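Local coordinates for protein prephenate dehydrogenase (Aquifex aeolicus, PDB 2G5C) that probably catalyses the NAD(+)-dependent oxidative decarboxylation of prephenate to 3-(4-hydroxyphenyl)pyruvate, a step in tyrosine biosynthesis, at residues A[97-100]-A[101-105]. Residues are numbered along the deposited sequence; the frame is centred on the assembly and turned at random.
Sequences SVKG and KLVYD. With NAD (nicotinamide-adenine-dinucleotide), chain E.
Lys99 and Val103 meet because the lysine chain folds back on itself: chi1 of -63° sets CG beside its own backbone N, and bends at chi2 (-86°), chi3 and chi4 curl the methylenes round CG2 of Val103. That methyl, likewise beside its backbone N, rests in this curl, 3.7 Å from both CB and CE of Lys99. A long flexible chain suits the place, since its apolar middle packs on the valine while its end turns back to the loop. There Lys99 NZ donates to Val98 O over 2.9 Å, from well above the carbonyl plane, and it also bonds Gly117 O and forms a salt bridge with Asp94, at the end of strand 91-94. Three acceptors thus fix the buried ammonium group, and the carboxylate would be expected to stabilise its positive charge.

Gly100 makes the turn into the helix. Its positive phi suits a residue without a side chain. Val103 N donates to Gly100 O over 3.0 Å, while the bond from Leu102 N to Lys99 O is weak, bent to 133°. Leu102 reaches back along the loop, its CD2 lying 3.5 Å from Val98 O, and with Val98 it packs against Val72 of helix 72-85, joining loop and helix by branched apolar groups.

At the other end of the loop, Ser97 holds the nicotinamide ribose through two bonds to NAD O2D, from its backbone N (3.2 Å) and from OG (3.1 Å). A small hydroxyl residue fits here. The chemistry is consistent with a loop of this Rossmann-type domain held by a buried charge at Lys99 and by apolar packing on the helix, in a place where Ser97 can bond the ribose.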
loop_
_atom_site.group_PDB
_atom_site.type_symbol
_atom_site.label_atom_id
_atom_site.label_comp_id
_atom_site.label_asym_id
_atom_site.label_seq_id
_atom_site.Cartn_x
_atom_site.Cartn_y
_atom_site.Cartn_z
ATOM N N SER A 97 20.232 -3.232 -4.943
ATOM C CA SER A 97 19.005 -2.489 -5.229
ATOM C C SER A 97 19.313 -1.116 -5.802
ATOM O O SER A 97 18.463 -0.495 -6.440
ATOM C CB SER A 97 18.173 -2.317 -3.952
ATOM O OG SER A 97 17.735 -3.563 -3.444
ATOM N N VAL A 98 20.522 -0.634 -5.545
ATOM C CA VAL A 98 20.942 0.666 -6.047
ATOM C C VAL A 98 22.104 0.510 -7.023
ATOM O O VAL A 98 22.893 -0.428 -6.933
ATOM C CB VAL A 98 21.377 1.616 -4.898
ATOM C CG1 VAL A 98 20.223 1.826 -3.924
ATOM C CG2 VAL A 98 22.585 1.045 -4.175
ATOM N N LYS A 99 22.189 1.434 -7.968
ATOM C CA LYS A 99 23.253 1.427 -8.960
ATOM C C LYS A 99 23.913 2.795 -8.834
ATOM O O LYS A 99 24.639 3.045 -7.877
ATOM C CB LYS A 99 22.663 1.217 -10.359
ATOM C CG LYS A 99 21.947 -0.132 -10.552
ATOM C CD LYS A 99 22.897 -1.279 -10.950
ATOM C CE LYS A 99 23.820 -1.743 -9.818
ATOM N NZ LYS A 99 23.144 -2.618 -8.803
ATOM N N GLY A 100 23.639 3.688 -9.776
ATOM C CA GLY A 100 24.210 5.021 -9.706
ATOM C C GLY A 100 25.711 5.032 -9.515
ATOM O O GLY A 100 26.436 4.315 -10.204
ATOM N N LYS A 101 26.174 5.842 -8.567
ATOM C CA LYS A 101 27.599 5.972 -8.285
ATOM C C LYS A 101 28.295 4.646 -7.989
ATOM O O LYS A 101 29.479 4.477 -8.289
ATOM C CB LYS A 101 27.819 6.932 -7.115
ATOM C CG LYS A 101 29.281 7.250 -6.862
ATOM C CD LYS A 101 29.445 8.339 -5.817
ATOM C CE LYS A 101 30.896 8.790 -5.730
ATOM N NZ LYS A 101 31.389 9.326 -7.036
ATOM N N LEU A 102 27.558 3.711 -7.399
ATOM C CA LEU A 102 28.113 2.407 -7.062
ATOM C C LEU A 102 28.687 1.695 -8.280
ATOM O O LEU A 102 29.696 1.001 -8.185
ATOM C CB LEU A 102 27.038 1.522 -6.435
ATOM C CG LEU A 102 27.444 0.067 -6.202
ATOM C CD1 LEU A 102 28.443 -0.010 -5.048
ATOM C CD2 LEU A 102 26.208 -0.764 -5.895
ATOM N N VAL A 103 28.034 1.858 -9.424
ATOM C CA VAL A 103 28.489 1.207 -10.641
ATOM C C VAL A 103 29.837 1.734 -11.113
ATOM O O VAL A 103 30.683 0.958 -11.544
ATOM C CB VAL A 103 27.463 1.365 -11.782
ATOM C CG1 VAL A 103 28.042 0.829 -13.080
ATOM C CG2 VAL A 103 26.188 0.611 -11.436
ATOM N N TYR A 104 30.036 3.045 -11.026
ATOM C CA TYR A 104 31.295 3.645 -11.454
ATOM C C TYR A 104 32.423 3.323 -10.483
ATOM O O TYR A 104 33.571 3.143 -10.896
ATOM C CB TYR A 104 31.138 5.163 -11.599
ATOM C CG TYR A 104 30.062 5.552 -12.590
ATOM C CD1 TYR A 104 30.150 5.173 -13.930
ATOM C CD2 TYR A 104 28.938 6.268 -12.181
ATOM C CE1 TYR A 104 29.144 5.492 -14.837
ATOM C CE2 TYR A 104 27.925 6.593 -13.082
ATOM C CZ TYR A 104 28.034 6.200 -14.405
ATOM O OH TYR A 104 27.024 6.496 -15.293
ATOM N N ASP A 105 32.106 3.249 -9.194
ATOM C CA ASP A 105 33.129 2.929 -8.208
ATOM C C ASP A 105 33.581 1.485 -8.384
ATOM O O ASP A 105 34.771 1.180 -8.259
ATOM C CB ASP A 105 32.612 3.137 -6.779
ATOM C CG ASP A 105 32.266 4.581 -6.487
ATOM O OD1 ASP A 105 32.911 5.479 -7.067
ATOM O OD2 ASP A 105 31.355 4.823 -5.668
HETATM P PA NAD E . 19.983 -11.515 3.191
HETATM O O1A NAD E . 19.054 -12.642 3.011
HETATM O O2A NAD E . 20.001 -10.875 4.562
HETATM O O5B NAD E . 21.425 -12.052 2.778
HETATM C C5B NAD E . 22.534 -11.204 2.856
HETATM C C4B NAD E . 23.777 -12.041 3.100
HETATM O O4B NAD E . 24.822 -11.111 3.202
HETATM C C3B NAD E . 23.750 -12.795 4.449
HETATM O O3B NAD E . 23.862 -14.203 4.282
HETATM C C2B NAD E . 24.902 -12.152 5.225
HETATM O O2B NAD E . 25.564 -12.982 6.156
HETATM C C1B NAD E . 25.754 -11.687 4.068
HETATM N N9A NAD E . 26.802 -10.678 4.304
HETATM C C8A NAD E . 26.758 -9.533 5.064
HETATM N N7A NAD E . 27.949 -8.916 4.982
HETATM C C5A NAD E . 28.759 -9.644 4.181
HETATM C C6A NAD E . 30.081 -9.506 3.732
HETATM N N6A NAD E . 30.819 -8.473 4.099
HETATM N N1A NAD E . 30.628 -10.471 2.885
HETATM C C2A NAD E . 29.873 -11.572 2.480
HETATM N N3A NAD E . 28.564 -11.718 2.919
HETATM C C4A NAD E . 28.032 -10.763 3.752
HETATM O O3 NAD E . 19.709 -10.330 2.097
HETATM P PN NAD E . 19.030 -10.516 0.653
HETATM O O1N NAD E . 19.425 -11.832 0.116
HETATM O O2N NAD E . 17.568 -10.279 0.806
HETATM O O5D NAD E . 19.586 -9.338 -0.300
HETATM C C5D NAD E . 20.953 -9.256 -0.653
HETATM C C4D NAD E . 21.240 -8.126 -1.667
HETATM O O4D NAD E . 20.267 -8.144 -2.699
HETATM C C3D NAD E . 21.283 -6.679 -1.156
HETATM O O3D NAD E . 22.477 -6.061 -1.643
HETATM C C2D NAD E . 20.041 -6.000 -1.711
HETATM O O2D NAD E . 20.248 -4.623 -2.016
HETATM C C1D NAD E . 19.706 -6.867 -2.923
HETATM N N1N NAD E . 18.255 -7.046 -3.243
HETATM C C2N NAD E . 17.406 -7.493 -2.232
HETATM C C3N NAD E . 16.042 -7.671 -2.496
HETATM C C7N NAD E . 15.142 -8.155 -1.396
HETATM O O7N NAD E . 13.816 -8.318 -1.687
HETATM N N7N NAD E . 15.564 -8.429 -0.175
HETATM C C4N NAD E . 15.549 -7.389 -3.800
HETATM C C5N NAD E . 16.420 -6.936 -4.817
HETATM C C6N NAD E . 17.783 -6.767 -4.521
#